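Side-chain contacts in PAN2-PAN3 deadenylation complex catalytic subunit pan2 (PDB 4CZX), which probably shortens the poly(A) tails of mRNA as the catalytic subunit of the PAN deadenylation complex, this chain being its N-terminal WD40 domain: residues A[39-44]-A[96-101]; A[70-75]-A[90-95]. All blocks are in the same frame, centred on the assembly; numbering follows the deposited sequence.

Interaction 1 of 2, residues A[39-44]-A[96-101]; sequences DELLWI and AARSGV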
ATOM      1  N   ASP A  39     -23.235 -18.175  22.724  1.00 35.69           N
ATOM      2  CA  ASP A  39     -23.179 -16.735  22.492  1.00 39.20           C
ATOM      3  C   ASP A  39     -24.175 -16.224  21.448  1.00 39.18           C
ATOM      4  O   ASP A  39     -24.034 -15.095  20.965  1.00 40.88           O
ATOM      5  CB  ASP A  39     -21.755 -16.331  22.092  1.00 35.81           C
ATOM      6  CG  ASP A  39     -20.762 -16.570  23.206  1.00 45.02           C
ATOM      7  OD1 ASP A  39     -21.217 -16.666  24.360  1.00 44.76           O
ATOM      8  OD2 ASP A  39     -19.547 -16.668  22.944  1.00 45.99           O
ATOM      9  N   GLU A  40     -25.169 -17.042  21.110  1.00 34.30           N
ATOM     10  CA  GLU A  40     -26.241 -16.625  20.206  1.00 32.95           C
ATOM     11  C   GLU A  40     -25.725 -16.235  18.817  1.00 34.36           C
ATOM     12  O   GLU A  40     -26.295 -15.365  18.148  1.00 37.38           O
ATOM     13  CB  GLU A  40     -27.014 -15.454  20.812  1.00 40.07           C
ATOM     14  CG  GLU A  40     -27.696 -15.806  22.115  1.00 47.09           C
ATOM     15  CD  GLU A  40     -28.686 -16.927  21.917  1.00 51.20           C
ATOM     16  OE1 GLU A  40     -29.782 -16.644  21.393  1.00 52.44           O
ATOM     17  OE2 GLU A  40     -28.351 -18.086  22.254  1.00 49.75           O
ATOM     18  N   LEU A  41     -24.658 -16.889  18.374  1.00 27.81           N
ATOM     19  CA  LEU A  41     -24.035 -16.506  17.106  1.00 25.66           C
ATOM     20  C   LEU A  41     -24.492 -17.360  15.930  1.00 27.16           C
ATOM     21  O   LEU A  41     -24.675 -18.575  16.049  1.00 32.11           O
ATOM     22  CB  LEU A  41     -22.509 -16.582  17.216  1.00 27.53           C
ATOM     23  CG  LEU A  41     -21.867 -15.652  18.246  1.00 31.98           C
ATOM     24  CD1 LEU A  41     -20.359 -15.859  18.285  1.00 34.23           C
ATOM     25  CD2 LEU A  41     -22.222 -14.202  17.939  1.00 32.26           C
ATOM     26  N   LEU A  42     -24.670 -16.700  14.793  1.00 23.67           N
ATOM     27  CA  LEU A  42     -24.774 -17.377  13.500  1.00 25.85           C
ATOM     28  C   LEU A  42     -23.553 -17.015  12.661  1.00 25.12           C
ATOM     29  O   LEU A  42     -23.224 -15.828  12.499  1.00 29.43           O
ATOM     30  CB  LEU A  42     -26.057 -16.985  12.769  1.00 27.02           C
ATOM     31  CG  LEU A  42     -26.270 -17.632  11.390  1.00 31.33           C
ATOM     32  CD1 LEU A  42     -26.554 -19.129  11.509  1.00 28.11           C
ATOM     33  CD2 LEU A  42     -27.395 -16.935  10.642  1.00 27.98           C
ATOM     34  N   TRP A  43     -22.877 -18.030  12.133  1.00 23.13           N
ATOM     35  CA  TRP A  43     -21.688 -17.826  11.311  1.00 23.60           C
ATOM     36  C   TRP A  43     -21.967 -18.037   9.825  1.00 25.02           C
ATOM     37  O   TRP A  43     -22.661 -18.990   9.443  1.00 22.79           O
ATOM     38  CB  TRP A  43     -20.572 -18.760  11.768  1.00 22.56           C
ATOM     39  CG  TRP A  43     -20.036 -18.386  13.133  1.00 23.77           C
ATOM     40  CD1 TRP A  43     -20.548 -18.751  14.342  1.00 27.15           C
ATOM     41  CD2 TRP A  43     -18.903 -17.547  13.412  1.00 23.70           C
ATOM     42  NE1 TRP A  43     -19.796 -18.205  15.362  1.00 23.85           N
ATOM     43  CE2 TRP A  43     -18.781 -17.465  14.816  1.00 25.02           C
ATOM     44  CE3 TRP A  43     -17.974 -16.868  12.611  1.00 24.99           C
ATOM     45  CZ2 TRP A  43     -17.766 -16.727  15.442  1.00 24.89           C
ATOM     46  CZ3 TRP A  43     -16.966 -16.131  13.235  1.00 22.46           C
ATOM     47  CH2 TRP A  43     -16.869 -16.072  14.633  1.00 23.09           C
ATOM     48  N   ILE A  44     -21.425 -17.145   8.995  1.00 24.00           N
ATOM     49  CA  ILE A  44     -21.632 -17.187   7.536  1.00 27.79           C
ATOM     50  C   ILE A  44     -20.286 -17.122   6.833  1.00 26.44           C
ATOM     51  O   ILE A  44     -19.450 -16.280   7.171  1.00 25.32           O
ATOM     52  CB  ILE A  44     -22.525 -16.014   7.057  1.00 22.61           C
ATOM     53  CG1 ILE A  44     -23.838 -15.980   7.844  1.00 26.86           C
ATOM     54  CG2 ILE A  44     -22.744 -16.045   5.529  1.00 20.91           C
ATOM     55  CD1 ILE A  44     -24.727 -14.814   7.499  1.00 26.06           C
ATOM     56  N   ALA A  96      -9.895 -20.077  15.684  1.00 26.59           N
ATOM     57  CA  ALA A  96      -9.775 -18.761  16.297  1.00 28.73           C
ATOM     58  C   ALA A  96     -10.837 -18.635  17.369  1.00 29.19           C
ATOM     59  O   ALA A  96     -11.864 -19.307  17.308  1.00 23.93           O
ATOM     60  CB  ALA A  96      -9.930 -17.655  15.252  1.00 23.34           C
ATOM     61  N   ALA A  97     -10.590 -17.776  18.345  1.00 25.61           N
ATOM     62  CA  ALA A  97     -11.605 -17.438  19.325  1.00 25.33           C
ATOM     63  C   ALA A  97     -12.695 -16.687  18.586  1.00 27.22           C
ATOM     64  O   ALA A  97     -12.462 -16.186  17.482  1.00 26.34           O
ATOM     65  CB  ALA A  97     -11.009 -16.596  20.460  1.00 26.22           C
ATOM     66  N   ARG A  98     -13.875 -16.589  19.186  1.00 25.29           N
ATOM     67  CA  ARG A  98     -14.997 -15.916  18.543  1.00 28.13           C
ATOM     68  C   ARG A  98     -14.742 -14.411  18.388  1.00 27.70           C
ATOM     69  O   ARG A  98     -15.363 -13.749  17.551  1.00 31.84           O
ATOM     70  CB  ARG A  98     -16.281 -16.189  19.334  1.00 32.36           C
ATOM     71  CG  ARG A  98     -16.712 -17.650  19.226  1.00 27.03           C
ATOM     72  CD  ARG A  98     -17.716 -18.077  20.305  1.00 30.05           C
ATOM     73  NE  ARG A  98     -18.176 -19.444  20.033  1.00 27.49           N
ATOM     74  CZ  ARG A  98     -17.554 -20.538  20.462  1.00 31.36           C
ATOM     75  NH1 ARG A  98     -16.459 -20.437  21.218  1.00 27.36           N
ATOM     76  NH2 ARG A  98     -18.032 -21.738  20.160  1.00 30.34           N
ATOM     77  N   SER A  99     -13.816 -13.903  19.203  1.00 26.57           N
ATOM     78  CA  SER A  99     -13.271 -12.546  19.094  1.00 28.84           C
ATOM     79  C   SER A  99     -12.529 -12.272  17.785  1.00 31.53           C
ATOM     80  O   SER A  99     -12.418 -11.120  17.349  1.00 32.18           O
ATOM     81  CB  SER A  99     -12.309 -12.296  20.244  1.00 30.44           C
ATOM     82  OG  SER A  99     -11.250 -13.239  20.200  1.00 31.71           O
ATOM     83  N   GLY A 100     -11.988 -13.329  17.188  1.00 25.82           N
ATOM     84  CA  GLY A 100     -11.109 -13.195  16.041  1.00 27.83           C
ATOM     85  C   GLY A 100      -9.645 -13.440  16.394  1.00 31.60           C
ATOM     86  O   GLY A 100      -8.807 -13.515  15.495  1.00 29.84           O
ATOM     87  N   VAL A 101      -9.341 -13.574  17.690  1.00 33.84           N
ATOM     88  CA  VAL A 101      -7.976 -13.885  18.137  1.00 34.11           C
ATOM     89  C   VAL A 101      -7.544 -15.272  17.664  1.00 33.49           C
ATOM     90  O   VAL A 101      -8.178 -16.269  18.002  1.00 28.74           O
ATOM     91  CB  VAL A 101      -7.835 -13.828  19.684  1.00 34.90           C
ATOM     92  CG1 VAL A 101      -6.466 -14.350  20.127  1.00 31.39           C
ATOM     93  CG2 VAL A 101      -8.064 -12.412  20.200  1.00 34.01           C
TER

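Interaction 2 of 2, residues A[70-75]-A[90-95]; sequences ETDGPL and SRSVYM. With PO4 (phosphate ion), chain D.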
ATOM      1  N   GLU A  70      -7.152 -15.759   0.323  1.00 30.43           N
ATOM      2  CA  GLU A  70      -8.384 -15.689  -0.472  1.00 34.28           C
ATOM      3  C   GLU A  70      -8.332 -16.554  -1.735  1.00 33.16           C
ATOM      4  O   GLU A  70      -9.373 -16.946  -2.253  1.00 29.52           O
ATOM      5  CB  GLU A  70      -8.713 -14.243  -0.845  1.00 37.42           C
ATOM      6  CG  GLU A  70      -7.744 -13.582  -1.787  1.00 42.15           C
ATOM      7  CD  GLU A  70      -7.827 -12.072  -1.687  1.00 58.02           C
ATOM      8  OE1 GLU A  70      -8.816 -11.488  -2.182  1.00 61.38           O
ATOM      9  OE2 GLU A  70      -6.916 -11.470  -1.084  1.00 65.04           O
ATOM     10  N   THR A  71      -7.130 -16.872  -2.207  1.00 26.93           N
ATOM     11  CA  THR A  71      -6.963 -17.799  -3.327  1.00 31.45           C
ATOM     12  C   THR A  71      -7.327 -19.252  -2.990  1.00 34.86           C
ATOM     13  O   THR A  71      -7.474 -20.090  -3.884  1.00 31.97           O
ATOM     14  CB  THR A  71      -5.517 -17.743  -3.852  1.00 33.41           C
ATOM     15  OG1 THR A  71      -4.604 -17.847  -2.750  1.00 32.67           O
ATOM     16  CG2 THR A  71      -5.291 -16.424  -4.552  1.00 33.14           C
ATOM     17  N   ASP A  72      -7.487 -19.550  -1.705  1.00 28.74           N
ATOM     18  CA  ASP A  72      -7.904 -20.883  -1.271  1.00 29.62           C
ATOM     19  C   ASP A  72      -9.365 -21.163  -1.578  1.00 30.63           C
ATOM     20  O   ASP A  72      -9.786 -22.312  -1.579  1.00 27.09           O
ATOM     21  CB  ASP A  72      -7.676 -21.069   0.233  1.00 28.54           C
ATOM     22  CG  ASP A  72      -6.236 -21.403   0.575  1.00 30.00           C
ATOM     23  OD1 ASP A  72      -5.360 -21.354  -0.321  1.00 29.58           O
ATOM     24  OD2 ASP A  72      -5.971 -21.711   1.756  1.00 31.27           O
ATOM     25  N   GLY A  73     -10.148 -20.119  -1.817  1.00 28.00           N
ATOM     26  CA  GLY A  73     -11.538 -20.318  -2.192  1.00 27.72           C
ATOM     27  C   GLY A  73     -12.526 -20.289  -1.032  1.00 24.38           C
ATOM     28  O   GLY A  73     -12.331 -19.568  -0.053  1.00 25.67           O
ATOM     29  N   PRO A  74     -13.611 -21.073  -1.144  1.00 23.49           N
ATOM     30  CA  PRO A  74     -14.733 -20.942  -0.212  1.00 26.00           C
ATOM     31  C   PRO A  74     -14.435 -21.424   1.201  1.00 24.43           C
ATOM     32  O   PRO A  74     -13.627 -22.324   1.402  1.00 23.80           O
ATOM     33  CB  PRO A  74     -15.830 -21.826  -0.838  1.00 28.37           C
ATOM     34  CG  PRO A  74     -15.117 -22.718  -1.788  1.00 29.76           C
ATOM     35  CD  PRO A  74     -13.947 -21.922  -2.302  1.00 26.13           C
ATOM     36  N   LEU A  75     -15.103 -20.806   2.162  1.00 23.74           N
ATOM     37  CA  LEU A  75     -15.126 -21.323   3.519  1.00 22.95           C
ATOM     38  C   LEU A  75     -16.068 -22.521   3.451  1.00 25.79           C
ATOM     39  O   LEU A  75     -17.233 -22.359   3.110  1.00 26.11           O
ATOM     40  CB  LEU A  75     -15.609 -20.260   4.513  1.00 25.15           C
ATOM     41  CG  LEU A  75     -15.091 -20.369   5.953  1.00 25.48           C
ATOM     42  CD1 LEU A  75     -15.553 -19.175   6.797  1.00 20.40           C
ATOM     43  CD2 LEU A  75     -15.547 -21.678   6.586  1.00 26.37           C
ATOM     44  N   SER A  90     -10.259 -25.533   1.598  1.00 28.20           N
ATOM     45  CA  SER A  90      -9.712 -26.629   0.810  1.00 26.57           C
ATOM     46  C   SER A  90      -8.269 -26.976   1.149  1.00 29.66           C
ATOM     47  O   SER A  90      -7.859 -28.125   0.982  1.00 25.74           O
ATOM     48  CB  SER A  90      -9.810 -26.305  -0.687  1.00 25.53           C
ATOM     49  OG  SER A  90     -11.117 -26.591  -1.140  1.00 29.33           O
ATOM     50  N   ARG A  91      -7.498 -25.988   1.610  1.00 24.69           N
ATOM     51  CA  ARG A  91      -6.054 -26.165   1.776  1.00 21.89           C
ATOM     52  C   ARG A  91      -5.593 -26.114   3.235  1.00 26.42           C
ATOM     53  O   ARG A  91      -4.401 -26.276   3.526  1.00 26.20           O
ATOM     54  CB  ARG A  91      -5.287 -25.087   0.981  1.00 23.85           C
ATOM     55  CG  ARG A  91      -5.588 -25.082  -0.529  1.00 32.76           C
ATOM     56  CD  ARG A  91      -5.125 -26.373  -1.195  1.00 31.97           C
ATOM     57  NE  ARG A  91      -3.784 -26.723  -0.750  1.00 39.77           N
ATOM     58  CZ  ARG A  91      -2.665 -26.196  -1.244  1.00 48.55           C
ATOM     59  NH1 ARG A  91      -2.722 -25.307  -2.228  1.00 47.24           N
ATOM     60  NH2 ARG A  91      -1.487 -26.565  -0.756  1.00 52.68           N
ATOM     61  N   SER A  92      -6.522 -25.885   4.153  1.00 26.10           N
ATOM     62  CA  SER A  92      -6.118 -25.639   5.534  1.00 25.28           C
ATOM     63  C   SER A  92      -7.269 -25.718   6.516  1.00 25.73           C
ATOM     64  O   SER A  92      -8.442 -25.689   6.132  1.00 26.56           O
ATOM     65  CB  SER A  92      -5.462 -24.256   5.650  1.00 26.07           C
ATOM     66  OG  SER A  92      -6.431 -23.238   5.446  1.00 28.07           O
ATOM     67  N   VAL A  93      -6.910 -25.809   7.795  1.00 24.26           N
ATOM     68  CA  VAL A  93      -7.878 -25.775   8.877  1.00 26.01           C
ATOM     69  C   VAL A  93      -7.407 -24.674   9.819  1.00 27.11           C
ATOM     70  O   VAL A  93      -6.219 -24.577  10.113  1.00 28.96           O
ATOM     71  CB  VAL A  93      -7.973 -27.122   9.615  1.00 24.14           C
ATOM     72  CG1 VAL A  93      -9.059 -27.080  10.688  1.00 20.92           C
ATOM     73  CG2 VAL A  93      -8.237 -28.260   8.625  1.00 28.36           C
ATOM     74  N   TYR A  94      -8.339 -23.845  10.265  1.00 24.91           N
ATOM     75  CA  TYR A  94      -8.013 -22.674  11.075  1.00 28.20           C
ATOM     76  C   TYR A  94      -8.870 -22.673  12.324  1.00 24.81           C
ATOM     77  O   TYR A  94     -10.045 -23.027  12.266  1.00 25.09           O
ATOM     78  CB  TYR A  94      -8.249 -21.393  10.270  1.00 26.77           C
ATOM     79  CG  TYR A  94      -7.886 -20.113  10.995  1.00 25.61           C
ATOM     80  CD1 TYR A  94      -6.568 -19.843  11.346  1.00 26.63           C
ATOM     81  CD2 TYR A  94      -8.854 -19.163  11.289  1.00 22.47           C
ATOM     82  CE1 TYR A  94      -6.217 -18.662  12.005  1.00 32.97           C
ATOM     83  CE2 TYR A  94      -8.511 -17.965  11.945  1.00 29.41           C
ATOM     84  CZ  TYR A  94      -7.196 -17.731  12.301  1.00 33.19           C
ATOM     85  OH  TYR A  94      -6.861 -16.559  12.952  1.00 32.84           O
ATOM     86  N   MET A  95      -8.292 -22.263  13.451  1.00 23.85           N
ATOM     87  CA  MET A  95      -9.076 -22.113  14.663  1.00 23.94           C
ATOM     88  C   MET A  95      -8.823 -20.757  15.304  1.00 26.56           C
ATOM     89  O   MET A  95      -7.680 -20.332  15.435  1.00 29.33           O
ATOM     90  CB  MET A  95      -8.757 -23.217  15.667  1.00 21.00           C
ATOM     91  CG  MET A  95      -9.653 -23.131  16.894  1.00 24.59           C
ATOM     92  SD  MET A  95      -9.411 -24.485  18.052  1.00 30.62           S
ATOM     93  CE  MET A  95     -10.578 -23.995  19.313  1.00 33.68           C
TER
HETATM   94  P   PO4 D 401       0.848 -23.362  -0.662  0.50 51.25           P
HETATM   95  O1  PO4 D 401       1.013 -24.634  -1.462  0.50 53.98           O
HETATM   96  O2  PO4 D 401      -0.395 -22.647  -1.138  0.50 50.07           O
HETATM   97  O3  PO4 D 401       0.729 -23.699   0.805  0.50 48.55           O
HETATM   98  O4  PO4 D 401       2.058 -22.475  -0.862  0.50 48.72           O
HETATM   99  O   HOH W   1     -11.688 -23.648  -0.011  1.00 25.73           O
HETATM  100  O   HOH W   2      -7.794 -23.219   3.020  1.00 25.79           O

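Interaction 1 of 2, residues A[39-44]-A[96-101]
Arg98 packs against Asp39, Leu41 and Trp43 in a mostly buried contact between neighbouring blades of the seven-bladed WD40 beta-propeller. Leu41 and Trp43 lie on strand 41-45 of the first blade, whereas Arg98 sits in the type I turn from Ala97 to Gly100 that links strands 93-96 and 102-106 of the second. With CG beside the backbone N and anti to the carbonyl carbon (chi1 -69°), and the chain extended from CG to NE, Arg98 CG lies by the rim of the Trp43 ring, 4.0 Å from Trp43 CZ2, and the two side chains cross at about a right angle. On the next carbon, Arg98 CD lies 4.0 Å from Leu41 CD1. The guanidinium reaches Asp36, whose OD2 forms a salt bridge with Arg98 NE and accepts a hydrogen bond from Trp43 NE1, so one carboxylate oxygen holds Arg98 and Trp43 together, while Val81 O accepts from Arg98 NH2. Asp39 adds opposite charge at the exposed margin. Its OD2 is 4.2 Å from Arg98 NE but well out of the guanidinium plane, so it can contribute electrostatic attraction without receiving an N-H. Asp39 OD2 instead touches the methylene of Arg98 CD at 3.5 Å.

Interaction 2 of 2, residues A[70-75]-A[90-95]
Arg91 meets Asp72 through the base of its side chain and carries its charge elsewhere. Arg91 CB lies 3.5 Å from Asp72 OD2, and the next atom, CG, lies 3.7 Å from Asp72 OD1, so both carboxylate oxygens rest against aliphatic carbon. The chain then bends at chi2 (-64°) and chi3 (-46°); CD comes less close to Asp72 than CB and CG do, and the guanidinium ends beyond the carboxylate, its charge near but not in contact with it. Arg91 NE donates to Met111 O, and Arg91 NH2 donates to O1 of a phosphate ion, probably from the crystallisation liquor, at 3.2 Å with an N-H...O angle of 158°. From CZ the other branch, NH1, lies near phosphate O2. Arg107 NE also binds this phosphate, and Arg107 NH1 forms a salt bridge with Asp72 OD2, so Arg107 joins the anion and the carboxylate.

In the propeller, 70-75 lies in the connection that leaves the last strand of the first blade, 60-66, and leads into the first strand of the second, 77-80. Ser90 and Arg91 lie in the turn that leads from strand 85-88 towards the next strand of that same second blade, and two waters knit connection and turn together. One donates to Asp72 OD2 at 2.7 Å, accepts from Arg91 N, and is hydrogen-bonded to Ser92 OG at 2.8 Å; it thus joins the serine hydroxyl to a carboxylate oxygen 4.0 Å from it. The other water donates to Asp72 O (2.8 Å) and Pro74 O (2.7 Å) and accepts from Ser90 N, tying backbone to backbone. Beside it, Ser90 CB packs loosely against Asp72 O, while Ser90 OG is hydrogen-bonded to Arg76 NE and Asp113 OD1.

How the interactions relate
The segments 90-95 and 96-101 run on from one another, so the two contacts take opposite ends of strand 93-96 in the second blade, their centres about 17 Å apart. Interaction 1 bridges two blades and is largely buried; interaction 2 stays within one predicted WD repeat, is only partly buried, and joins an inter-blade connection to a strand turn. In both, an arginine offers its methylenes to the partner segment and sends its polar end beyond it. The surroundings differ: a leucine and a tryptophan flank the methylenes of Arg98, whose guanidinium is held by a carboxylate, whereas waters join the backbones and the Asp72 carboxylate in 70-75/90-95, and Arg91 meets a phosphate.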